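Ribonuclease (Nicotiana glutinosa, PDB 1IYB) probably cleaves single-stranded RNA as a plant ribonuclease of the T2 family, and binds guanosine-5'-monophosphate. Local coordinates at residues A[12-17]-A[174-179]; A[45-50]-A[99-104]. All coordinates share one frame; numbering follows the deposited sequence.

Contact 1. Residues A[12-17]-A[174-179]. With 5GP (guanosine-5'-monophosphate), chain C.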
ATOM      1  N   TYR A  12      -4.392   3.490 -14.979  1.00  6.03           N
ATOM      2  CA  TYR A  12      -5.563   2.626 -15.071  1.00  5.00           C
ATOM      3  C   TYR A  12      -6.691   3.604 -14.751  1.00  6.00           C
ATOM      4  O   TYR A  12      -6.650   4.265 -13.708  1.00  6.70           O
ATOM      5  CB  TYR A  12      -5.590   1.547 -13.983  1.00  6.52           C
ATOM      6  CG  TYR A  12      -4.846   0.263 -14.279  1.00  7.84           C
ATOM      7  CD1 TYR A  12      -4.026  -0.309 -13.312  1.00  6.58           C
ATOM      8  CD2 TYR A  12      -4.982  -0.397 -15.501  1.00  6.51           C
ATOM      9  CE1 TYR A  12      -3.353  -1.500 -13.544  1.00  8.49           C
ATOM     10  CE2 TYR A  12      -4.308  -1.601 -15.747  1.00  8.85           C
ATOM     11  CZ  TYR A  12      -3.494  -2.141 -14.759  1.00  8.66           C
ATOM     12  OH  TYR A  12      -2.805  -3.314 -14.970  1.00 10.24           O
ATOM     13  N   PHE A  13      -7.666   3.749 -15.645  1.00  5.54           N
ATOM     14  CA  PHE A  13      -8.814   4.601 -15.343  1.00  4.51           C
ATOM     15  C   PHE A  13      -9.844   3.572 -14.896  1.00  5.42           C
ATOM     16  O   PHE A  13     -10.308   2.756 -15.697  1.00  6.37           O
ATOM     17  CB  PHE A  13      -9.305   5.364 -16.578  1.00  4.62           C
ATOM     18  CG  PHE A  13     -10.581   6.126 -16.341  1.00  5.15           C
ATOM     19  CD1 PHE A  13     -10.677   7.053 -15.304  1.00  6.08           C
ATOM     20  CD2 PHE A  13     -11.695   5.899 -17.139  1.00  6.07           C
ATOM     21  CE1 PHE A  13     -11.871   7.741 -15.065  1.00  8.09           C
ATOM     22  CE2 PHE A  13     -12.891   6.583 -16.906  1.00  6.50           C
ATOM     23  CZ  PHE A  13     -12.979   7.503 -15.871  1.00  7.93           C
ATOM     24  N   VAL A  14     -10.186   3.608 -13.610  1.00  3.53           N
ATOM     25  CA  VAL A  14     -11.086   2.625 -13.017  1.00  4.95           C
ATOM     26  C   VAL A  14     -12.479   3.127 -12.666  1.00  5.14           C
ATOM     27  O   VAL A  14     -12.629   4.150 -12.003  1.00  5.03           O
ATOM     28  CB  VAL A  14     -10.436   2.054 -11.733  1.00  4.76           C
ATOM     29  CG1 VAL A  14     -11.256   0.890 -11.192  1.00  6.04           C
ATOM     30  CG2 VAL A  14      -9.005   1.622 -12.031  1.00  6.23           C
ATOM     31  N   GLN A  15     -13.490   2.386 -13.114  1.00  3.81           N
ATOM     32  CA  GLN A  15     -14.886   2.713 -12.832  1.00  4.45           C
ATOM     33  C   GLN A  15     -15.540   1.543 -12.101  1.00  5.71           C
ATOM     34  O   GLN A  15     -15.240   0.379 -12.382  1.00  6.16           O
ATOM     35  CB  GLN A  15     -15.647   2.999 -14.127  1.00  5.21           C
ATOM     36  CG  GLN A  15     -15.180   4.245 -14.849  1.00  5.69           C
ATOM     37  CD  GLN A  15     -16.090   4.605 -16.006  1.00  5.67           C
ATOM     38  OE1 GLN A  15     -17.259   4.943 -15.803  1.00  9.75           O
ATOM     39  NE2 GLN A  15     -15.567   4.523 -17.225  1.00  8.01           N
ATOM     40  N   GLN A  16     -16.430   1.859 -11.162  1.00  5.40           N
ATOM     41  CA  GLN A  16     -17.113   0.840 -10.372  1.00  5.92           C
ATOM     42  C   GLN A  16     -18.609   0.812 -10.648  1.00  6.14           C
ATOM     43  O   GLN A  16     -19.217   1.845 -10.944  1.00  6.15           O
ATOM     44  CB  GLN A  16     -16.892   1.101  -8.871  1.00  6.56           C
ATOM     45  CG  GLN A  16     -17.415   2.462  -8.392  1.00  9.64           C
ATOM     46  CD  GLN A  16     -17.359   2.634  -6.876  1.00 12.18           C
ATOM     47  OE1 GLN A  16     -16.820   1.791  -6.158  1.00 13.25           O
ATOM     48  NE2 GLN A  16     -17.918   3.738  -6.384  1.00 11.47           N
ATOM     49  N   TRP A  17     -19.197  -0.378 -10.556  1.00  6.40           N
ATOM     50  CA  TRP A  17     -20.630  -0.532 -10.750  1.00  6.45           C
ATOM     51  C   TRP A  17     -21.273  -0.497  -9.364  1.00  6.88           C
ATOM     52  O   TRP A  17     -21.036  -1.378  -8.543  1.00  6.43           O
ATOM     53  CB  TRP A  17     -20.955  -1.863 -11.435  1.00  7.11           C
ATOM     54  CG  TRP A  17     -22.429  -2.058 -11.575  1.00  6.30           C
ATOM     55  CD1 TRP A  17     -23.186  -3.052 -11.014  1.00  7.32           C
ATOM     56  CD2 TRP A  17     -23.341  -1.194 -12.259  1.00  7.68           C
ATOM     57  NE1 TRP A  17     -24.515  -2.851 -11.303  1.00  9.27           N
ATOM     58  CE2 TRP A  17     -24.639  -1.719 -12.065  1.00  8.77           C
ATOM     59  CE3 TRP A  17     -23.190  -0.022 -13.015  1.00  8.29           C
ATOM     60  CZ2 TRP A  17     -25.781  -1.110 -12.600  1.00  7.83           C
ATOM     61  CZ3 TRP A  17     -24.326   0.585 -13.548  1.00  8.42           C
ATOM     62  CH2 TRP A  17     -25.607   0.037 -13.335  1.00  9.20           C
ATOM     63  N   LEU A 174     -19.933  -8.514 -12.172  1.00  8.80           N
ATOM     64  CA  LEU A 174     -19.160  -7.439 -12.793  1.00  9.13           C
ATOM     65  C   LEU A 174     -19.039  -6.316 -11.769  1.00  8.81           C
ATOM     66  O   LEU A 174     -20.038  -5.700 -11.402  1.00 10.26           O
ATOM     67  CB  LEU A 174     -19.889  -6.927 -14.037  1.00  8.92           C
ATOM     68  CG  LEU A 174     -19.265  -5.760 -14.806  1.00 10.45           C
ATOM     69  CD1 LEU A 174     -17.883  -6.149 -15.291  1.00 11.10           C
ATOM     70  CD2 LEU A 174     -20.159  -5.381 -15.976  1.00  9.56           C
ATOM     71  N   TYR A 175     -17.817  -6.039 -11.326  1.00  8.18           N
ATOM     72  CA  TYR A 175     -17.589  -5.016 -10.312  1.00  7.06           C
ATOM     73  C   TYR A 175     -16.884  -3.753 -10.817  1.00  6.25           C
ATOM     74  O   TYR A 175     -17.421  -2.653 -10.694  1.00  7.60           O
ATOM     75  CB  TYR A 175     -16.825  -5.661  -9.152  1.00  7.64           C
ATOM     76  CG  TYR A 175     -16.397  -4.730  -8.048  1.00  8.85           C
ATOM     77  CD1 TYR A 175     -17.249  -3.735  -7.571  1.00 10.00           C
ATOM     78  CD2 TYR A 175     -15.144  -4.866  -7.454  1.00 11.50           C
ATOM     79  CE1 TYR A 175     -16.859  -2.899  -6.528  1.00 11.68           C
ATOM     80  CE2 TYR A 175     -14.748  -4.039  -6.415  1.00 12.96           C
ATOM     81  CZ  TYR A 175     -15.609  -3.059  -5.958  1.00 12.63           C
ATOM     82  OH  TYR A 175     -15.215  -2.235  -4.928  1.00 14.26           O
ATOM     83  N   GLN A 176     -15.686  -3.891 -11.374  1.00  6.32           N
ATOM     84  CA  GLN A 176     -14.974  -2.720 -11.880  1.00  5.76           C
ATOM     85  C   GLN A 176     -14.417  -2.964 -13.275  1.00  5.88           C
ATOM     86  O   GLN A 176     -14.138  -4.103 -13.656  1.00  6.03           O
ATOM     87  CB  GLN A 176     -13.829  -2.324 -10.940  1.00  7.39           C
ATOM     88  CG  GLN A 176     -14.251  -2.128  -9.492  1.00  7.05           C
ATOM     89  CD  GLN A 176     -13.241  -1.334  -8.693  1.00 11.00           C
ATOM     90  OE1 GLN A 176     -13.354  -0.118  -8.571  1.00 11.25           O
ATOM     91  NE2 GLN A 176     -12.240  -2.018  -8.153  1.00 11.95           N
ATOM     92  N   ILE A 177     -14.265  -1.885 -14.034  1.00  5.91           N
ATOM     93  CA  ILE A 177     -13.739  -1.960 -15.387  1.00  5.72           C
ATOM     94  C   ILE A 177     -12.559  -1.004 -15.508  1.00  5.99           C
ATOM     95  O   ILE A 177     -12.659   0.170 -15.147  1.00  6.26           O
ATOM     96  CB  ILE A 177     -14.835  -1.618 -16.416  1.00  6.01           C
ATOM     97  CG1 ILE A 177     -15.907  -2.711 -16.377  1.00  6.97           C
ATOM     98  CG2 ILE A 177     -14.238  -1.493 -17.822  1.00  4.90           C
ATOM     99  CD1 ILE A 177     -17.037  -2.518 -17.363  1.00  8.29           C
ATOM    100  N   TYR A 178     -11.443  -1.536 -16.002  1.00  6.23           N
ATOM    101  CA  TYR A 178     -10.192  -0.795 -16.164  1.00  7.82           C
ATOM    102  C   TYR A 178      -9.885  -0.473 -17.626  1.00  8.34           C
ATOM    103  O   TYR A 178      -9.962  -1.346 -18.493  1.00  8.87           O
ATOM    104  CB  TYR A 178      -9.021  -1.624 -15.615  1.00  9.03           C
ATOM    105  CG  TYR A 178      -9.036  -1.931 -14.131  1.00 10.68           C
ATOM    106  CD1 TYR A 178     -10.135  -2.544 -13.524  1.00 11.63           C
ATOM    107  CD2 TYR A 178      -7.917  -1.663 -13.343  1.00 13.09           C
ATOM    108  CE1 TYR A 178     -10.113  -2.883 -12.168  1.00 13.42           C
ATOM    109  CE2 TYR A 178      -7.884  -1.998 -11.990  1.00 12.75           C
ATOM    110  CZ  TYR A 178      -8.982  -2.606 -11.410  1.00 12.80           C
ATOM    111  OH  TYR A 178      -8.940  -2.941 -10.075  1.00 15.31           O
ATOM    112  N   ILE A 179      -9.517   0.776 -17.888  1.00  7.81           N
ATOM    113  CA  ILE A 179      -9.150   1.224 -19.233  1.00  9.19           C
ATOM    114  C   ILE A 179      -7.791   1.899 -19.074  1.00  8.50           C
ATOM    115  O   ILE A 179      -7.607   2.698 -18.162  1.00  9.02           O
ATOM    116  CB  ILE A 179     -10.161   2.254 -19.786  1.00 10.47           C
ATOM    117  CG1 ILE A 179     -11.559   1.632 -19.845  1.00 15.66           C
ATOM    118  CG2 ILE A 179      -9.719   2.731 -21.164  1.00 12.90           C
ATOM    119  CD1 ILE A 179     -11.646   0.412 -20.720  1.00 16.13           C
TER
HETATM  120  P   5GP C1295      -7.917   2.522  -3.952  1.00 17.27           P
HETATM  121  O1P 5GP C1295      -6.507   2.149  -3.806  1.00 22.43           O
HETATM  122  O2P 5GP C1295      -8.099   3.769  -4.795  1.00 17.29           O
HETATM  123  O3P 5GP C1295      -8.743   1.324  -4.537  1.00 15.46           O
HETATM  124  O5' 5GP C1295      -8.648   2.828  -2.518  1.00 23.32           O
HETATM  125  C5' 5GP C1295     -10.104   3.048  -2.425  1.00 23.26           C
HETATM  126  C4' 5GP C1295     -10.620   3.327  -0.993  1.00 23.80           C
HETATM  127  O4' 5GP C1295     -11.578   4.472  -1.107  1.00 22.23           O
HETATM  128  C3' 5GP C1295     -11.443   2.267  -0.264  1.00 25.00           C
HETATM  129  O3' 5GP C1295     -10.660   1.308   0.429  1.00 27.95           O
HETATM  130  C2' 5GP C1295     -12.326   3.061   0.705  1.00 22.11           C
HETATM  131  O2' 5GP C1295     -11.667   3.310   1.965  1.00 25.46           O
HETATM  132  C1' 5GP C1295     -12.609   4.337  -0.072  1.00 19.37           C
HETATM  133  N9  5GP C1295     -13.977   4.571  -0.632  1.00 13.15           N
HETATM  134  C8  5GP C1295     -14.901   5.543  -0.318  1.00 12.91           C
HETATM  135  N7  5GP C1295     -15.986   5.556  -1.064  1.00 10.16           N
HETATM  136  C5  5GP C1295     -15.745   4.486  -1.949  1.00 10.74           C
HETATM  137  C6  5GP C1295     -16.577   3.999  -3.012  1.00  9.86           C
HETATM  138  O6  5GP C1295     -17.674   4.415  -3.368  1.00  9.06           O
HETATM  139  N1  5GP C1295     -15.974   2.890  -3.682  1.00 11.19           N
HETATM  140  C2  5GP C1295     -14.733   2.355  -3.342  1.00 13.01           C
HETATM  141  N2  5GP C1295     -14.357   1.309  -4.107  1.00 11.66           N
HETATM  142  N3  5GP C1295     -13.949   2.810  -2.347  1.00 12.50           N
HETATM  143  C4  5GP C1295     -14.522   3.879  -1.692  1.00 12.57           C
HETATM  144  O   HOH W   1     -14.989  -0.050  -6.527  1.00 44.72           O
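Gln-16 pairs with Gln-176 across two antiparallel strands, in a non-hydrogen-bonded pair, and its amide reaches the guanine base. Gln-16 CB rests 3.8 Å from OE1 of Gln-176. CG of Gln-16 sits between the backbone N and the carbonyl carbon (chi1 60°), and from there the chain runs extended, bringing Gln-16 CD to 3.5 Å from N1 of 5GP. OE1 of Gln-16 accepts from N1 of 5GP at 2.8 Å and, on a more bent path, from N2; NE2 of Gln-16 returns a nearly straight bond (173° at the hydrogen) to O6 of 5GP. One amide thus reads three atoms of the guanine edge. A water donates a further bond to Gln-16 OE1, accepts one from N2 of 5GP, and makes weak hydrogen bonds to Gln-176 OE1 and Tyr-175 OH. An alanine here would probably leave N1 and O6 of the guanine without their amide mate and the water less firmly placed.

Farther from the base, Val-14 and Tyr-178 pack on the same face. Val-14 lays CG2 over the ring of Tyr-178, 4.0 Å from its centroid, while Tyr-178 turns its CD2 edge onto the face of Tyr-12 in a T-shaped pair with planes at 85°. Gln-176 OE1 also takes a bond from His-43 ND1, and Tyr-178 OH bonds to Glu-163 on the next strand.

Backbone bonds join Phe-13 to Ile-179 and Gln-15 to Ile-177 in both directions, and Trp-17 N reaches Tyr-175 O at 2.9 Å. The amide pattern is consistent with recognition of guanine, donor to acceptor, from a hydrogen-bonded sheet.

Contact 2. Residues A[45-50]-A[99-104]; sequences LWPNNN and EKHGTC. With 5GP (guanosine-5'-monophosphate), chain C.
Trp-46 and His-101 meet face to face, the five-membered ring of the indole stacked on the imidazole with centroids 3.6 Å apart and planes at 16°. Trp-46 CD1 lies over the centre of the imidazole, and CG of Lys-100 covers the opposite face, so the histidine ring is sandwiched. Trp-46 CB adds a CH-pi contact to the same ring. Indole NE1 bonds to Glu-97 OE2, which would restrain the rotation of the indole.

Apolar contacts continue beside the stack: Pro-47 CD packs 3.9 Å from His-101 CB, and Pro-47 CG meets Cys-104 CB at 4.0 Å. Cys-104 is itself tied by a disulfide to Cys-58.

Polar bonds run along the imidazole edge. A water lies 2.7 Å from His-101 ND1 and donates to Pro-47 O. NE2 of His-101 donates to O1P of 5GP at 3.2 Å and weakly to O2P, while the extended chain of Lys-100 brings NZ to the same O1P.

Ribonucleases of the T2 family use active-site histidines, and the place of His-101 at the phosphate is consistent with such a role; His-96, on the same helix, also bonds to the nucleotide. With both its faces covered, the imidazole is held so that His-101 NE2 and Lys-100 NZ converge as two donors on O1P.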
ATOM      1  N   LEU A  45      -8.111   7.401 -11.043  1.00  4.63           N
ATOM      2  CA  LEU A  45      -7.136   7.394 -12.141  1.00  4.84           C
ATOM      3  C   LEU A  45      -5.852   6.973 -11.425  1.00  4.93           C
ATOM      4  O   LEU A  45      -5.273   7.741 -10.647  1.00  6.29           O
ATOM      5  CB  LEU A  45      -6.999   8.796 -12.748  1.00  6.60           C
ATOM      6  CG  LEU A  45      -6.128   8.951 -14.000  1.00  6.78           C
ATOM      7  CD1 LEU A  45      -6.617   8.026 -15.110  1.00  7.10           C
ATOM      8  CD2 LEU A  45      -6.176  10.403 -14.465  1.00  9.99           C
ATOM      9  N   TRP A  46      -5.412   5.751 -11.698  1.00  4.96           N
ATOM     10  CA  TRP A  46      -4.270   5.176 -10.997  1.00  4.67           C
ATOM     11  C   TRP A  46      -2.947   4.968 -11.712  1.00  5.17           C
ATOM     12  O   TRP A  46      -2.855   4.158 -12.634  1.00  5.26           O
ATOM     13  CB  TRP A  46      -4.661   3.809 -10.431  1.00  4.89           C
ATOM     14  CG  TRP A  46      -5.911   3.753  -9.605  1.00  4.43           C
ATOM     15  CD1 TRP A  46      -6.573   4.800  -9.029  1.00  4.85           C
ATOM     16  CD2 TRP A  46      -6.615   2.567  -9.210  1.00  5.48           C
ATOM     17  NE1 TRP A  46      -7.642   4.338  -8.298  1.00  5.08           N
ATOM     18  CE2 TRP A  46      -7.691   2.973  -8.392  1.00  5.52           C
ATOM     19  CE3 TRP A  46      -6.439   1.200  -9.468  1.00  5.47           C
ATOM     20  CZ2 TRP A  46      -8.590   2.060  -7.828  1.00  6.02           C
ATOM     21  CZ3 TRP A  46      -7.329   0.294  -8.910  1.00  6.00           C
ATOM     22  CH2 TRP A  46      -8.392   0.729  -8.098  1.00  6.87           C
ATOM     23  N   PRO A  47      -1.896   5.688 -11.289  1.00  4.93           N
ATOM     24  CA  PRO A  47      -0.599   5.486 -11.944  1.00  5.75           C
ATOM     25  C   PRO A  47      -0.175   4.032 -11.671  1.00  6.64           C
ATOM     26  O   PRO A  47      -0.348   3.532 -10.556  1.00  6.34           O
ATOM     27  CB  PRO A  47       0.298   6.492 -11.235  1.00  5.12           C
ATOM     28  CG  PRO A  47      -0.644   7.628 -10.958  1.00  6.55           C
ATOM     29  CD  PRO A  47      -1.888   6.912 -10.463  1.00  6.07           C
ATOM     30  N   ASN A  48       0.376   3.360 -12.680  1.00  6.06           N
ATOM     31  CA  ASN A  48       0.789   1.963 -12.543  1.00  5.85           C
ATOM     32  C   ASN A  48       2.075   1.745 -13.335  1.00  6.22           C
ATOM     33  O   ASN A  48       2.422   2.550 -14.198  1.00  6.55           O
ATOM     34  CB  ASN A  48      -0.303   1.035 -13.104  1.00  7.63           C
ATOM     35  CG  ASN A  48      -0.368  -0.310 -12.384  1.00  7.32           C
ATOM     36  OD1 ASN A  48      -1.017  -0.437 -11.346  1.00  8.03           O
ATOM     37  ND2 ASN A  48       0.306  -1.320 -12.936  1.00  9.82           N
ATOM     38  N   ASN A  49       2.767   0.647 -13.041  1.00  7.09           N
ATOM     39  CA  ASN A  49       4.010   0.296 -13.721  1.00  7.61           C
ATOM     40  C   ASN A  49       3.780  -0.877 -14.666  1.00  8.66           C
ATOM     41  O   ASN A  49       2.870  -1.680 -14.462  1.00  7.53           O
ATOM     42  CB  ASN A  49       5.073  -0.081 -12.689  1.00  8.18           C
ATOM     43  CG  ASN A  49       5.477   1.087 -11.825  1.00  8.18           C
ATOM     44  OD1 ASN A  49       5.749   0.930 -10.626  1.00  9.93           O
ATOM     45  ND2 ASN A  49       5.538   2.268 -12.425  1.00  6.57           N
ATOM     46  N   ASN A  50       4.612  -0.979 -15.697  1.00 10.01           N
ATOM     47  CA  ASN A  50       4.481  -2.064 -16.659  1.00 11.27           C
ATOM     48  C   ASN A  50       4.623  -3.449 -16.027  1.00 12.10           C
ATOM     49  O   ASN A  50       4.044  -4.416 -16.518  1.00 13.13           O
ATOM     50  CB  ASN A  50       5.513  -1.918 -17.785  1.00 12.17           C
ATOM     51  CG  ASN A  50       5.294  -0.676 -18.632  1.00 13.81           C
ATOM     52  OD1 ASN A  50       4.170  -0.193 -18.772  1.00 12.61           O
ATOM     53  ND2 ASN A  50       6.370  -0.163 -19.217  1.00 16.48           N
ATOM     54  N   GLU A  99      -4.543  11.805  -2.764  1.00  7.02           N
ATOM     55  CA  GLU A  99      -3.375  11.528  -1.940  1.00  7.82           C
ATOM     56  C   GLU A  99      -2.697  10.193  -2.216  1.00  7.34           C
ATOM     57  O   GLU A  99      -1.470  10.109  -2.222  1.00  7.43           O
ATOM     58  CB  GLU A  99      -3.755  11.675  -0.465  1.00 10.43           C
ATOM     59  CG  GLU A  99      -4.230  13.095  -0.173  1.00 13.60           C
ATOM     60  CD  GLU A  99      -4.330  13.427   1.302  1.00 15.69           C
ATOM     61  OE1 GLU A  99      -4.676  14.592   1.611  1.00 15.40           O
ATOM     62  OE2 GLU A  99      -4.067  12.540   2.145  1.00 17.64           O
ATOM     63  N   LYS A 100      -3.478   9.150  -2.473  1.00  6.11           N
ATOM     64  CA  LYS A 100      -2.885   7.843  -2.750  1.00  4.62           C
ATOM     65  C   LYS A 100      -2.400   7.677  -4.187  1.00  4.54           C
ATOM     66  O   LYS A 100      -1.339   7.096  -4.427  1.00  5.60           O
ATOM     67  CB  LYS A 100      -3.882   6.719  -2.445  1.00  4.87           C
ATOM     68  CG  LYS A 100      -3.337   5.323  -2.760  1.00  6.88           C
ATOM     69  CD  LYS A 100      -4.308   4.219  -2.351  1.00  6.40           C
ATOM     70  CE  LYS A 100      -3.706   2.835  -2.601  1.00  9.24           C
ATOM     71  NZ  LYS A 100      -4.608   1.719  -2.180  1.00 10.62           N
ATOM     72  N   HIS A 101      -3.168   8.195  -5.141  1.00  5.06           N
ATOM     73  CA  HIS A 101      -2.831   8.040  -6.555  1.00  5.10           C
ATOM     74  C   HIS A 101      -2.420   9.310  -7.309  1.00  4.54           C
ATOM     75  O   HIS A 101      -1.411   9.322  -8.019  1.00  5.82           O
ATOM     76  CB  HIS A 101      -4.017   7.388  -7.271  1.00  6.25           C
ATOM     77  CG  HIS A 101      -4.342   6.007  -6.781  1.00  5.54           C
ATOM     78  ND1 HIS A 101      -3.524   4.923  -7.016  1.00  7.07           N
ATOM     79  CD2 HIS A 101      -5.404   5.532  -6.086  1.00  8.45           C
ATOM     80  CE1 HIS A 101      -4.069   3.839  -6.489  1.00  7.38           C
ATOM     81  NE2 HIS A 101      -5.211   4.182  -5.920  1.00  8.58           N
ATOM     82  N   GLY A 102      -3.215  10.368  -7.181  1.00  4.70           N
ATOM     83  CA  GLY A 102      -2.906  11.608  -7.870  1.00  6.58           C
ATOM     84  C   GLY A 102      -1.507  12.147  -7.624  1.00  6.61           C
ATOM     85  O   GLY A 102      -0.833  12.603  -8.548  1.00  7.10           O
ATOM     86  N   THR A 103      -1.065  12.108  -6.373  1.00  6.90           N
ATOM     87  CA  THR A 103       0.260  12.612  -6.039  1.00  6.44           C
ATOM     88  C   THR A 103       1.369  11.884  -6.798  1.00  7.17           C
ATOM     89  O   THR A 103       2.460  12.427  -6.987  1.00  8.70           O
ATOM     90  CB  THR A 103       0.535  12.482  -4.530  1.00  6.03           C
ATOM     91  OG1 THR A 103       0.407  11.107  -4.142  1.00  7.21           O
ATOM     92  CG2 THR A 103      -0.447  13.340  -3.731  1.00  7.84           C
ATOM     93  N   CYS A 104       1.093  10.659  -7.231  1.00  6.03           N
ATOM     94  CA  CYS A 104       2.091   9.883  -7.956  1.00  7.38           C
ATOM     95  C   CYS A 104       2.193  10.276  -9.427  1.00  7.51           C
ATOM     96  O   CYS A 104       3.001   9.714 -10.169  1.00  9.75           O
ATOM     97  CB  CYS A 104       1.794   8.386  -7.815  1.00  7.96           C
ATOM     98  SG  CYS A 104       1.848   7.803  -6.083  1.00  8.06           S
TER
HETATM   99  P   5GP C1295      -7.917   2.522  -3.952  1.00 17.27           P
HETATM  100  O1P 5GP C1295      -6.507   2.149  -3.806  1.00 22.43           O
HETATM  101  O2P 5GP C1295      -8.099   3.769  -4.795  1.00 17.29           O
HETATM  102  O3P 5GP C1295      -8.743   1.324  -4.537  1.00 15.46           O
HETATM  103  O5' 5GP C1295      -8.648   2.828  -2.518  1.00 23.32           O
HETATM  104  C5' 5GP C1295     -10.104   3.048  -2.425  1.00 23.26           C
HETATM  105  C4' 5GP C1295     -10.620   3.327  -0.993  1.00 23.80           C
HETATM  106  O4' 5GP C1295     -11.578   4.472  -1.107  1.00 22.23           O
HETATM  107  C3' 5GP C1295     -11.443   2.267  -0.264  1.00 25.00           C
HETATM  108  O3' 5GP C1295     -10.660   1.308   0.429  1.00 27.95           O
HETATM  109  C2' 5GP C1295     -12.326   3.061   0.705  1.00 22.11           C
HETATM  110  O2' 5GP C1295     -11.667   3.310   1.965  1.00 25.46           O
HETATM  111  C1' 5GP C1295     -12.609   4.337  -0.072  1.00 19.37           C
HETATM  112  N9  5GP C1295     -13.977   4.571  -0.632  1.00 13.15           N
HETATM  113  C8  5GP C1295     -14.901   5.543  -0.318  1.00 12.91           C
HETATM  114  N7  5GP C1295     -15.986   5.556  -1.064  1.00 10.16           N
HETATM  115  C5  5GP C1295     -15.745   4.486  -1.949  1.00 10.74           C
HETATM  116  C6  5GP C1295     -16.577   3.999  -3.012  1.00  9.86           C
HETATM  117  O6  5GP C1295     -17.674   4.415  -3.368  1.00  9.06           O
HETATM  118  N1  5GP C1295     -15.974   2.890  -3.682  1.00 11.19           N
HETATM  119  C2  5GP C1295     -14.733   2.355  -3.342  1.00 13.01           C
HETATM  120  N2  5GP C1295     -14.357   1.309  -4.107  1.00 11.66           N
HETATM  121  N3  5GP C1295     -13.949   2.810  -2.347  1.00 12.50           N
HETATM  122  C4  5GP C1295     -14.522   3.879  -1.692  1.00 12.57           C
HETATM  123  O   HOH W   2      -1.057   4.760  -8.157  1.00  8.61           O

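From the N terminus, the chain first lays down strand 10-16, whose partner in contact 1 arrives only with strand 172-182, so that contact closes a very long loop. Contact 2 is nested inside it: strand 41-48 returns beside strand 10-16, and helix 91-102 then comes back against that strand's end, closing a shorter loop. Contact 1 joins two inner strands of the four-stranded antiparallel sheet, whereas contact 2 fastens an outer strand, 41-48, to a helix. The two touch directly, Tyr-12 O lying 2.8 Å from Trp-46 N in a probable hydrogen bond. Together they span one nucleotide, 12-17 with 174-179 at its base and 45-50 with 99-104 at its phosphate.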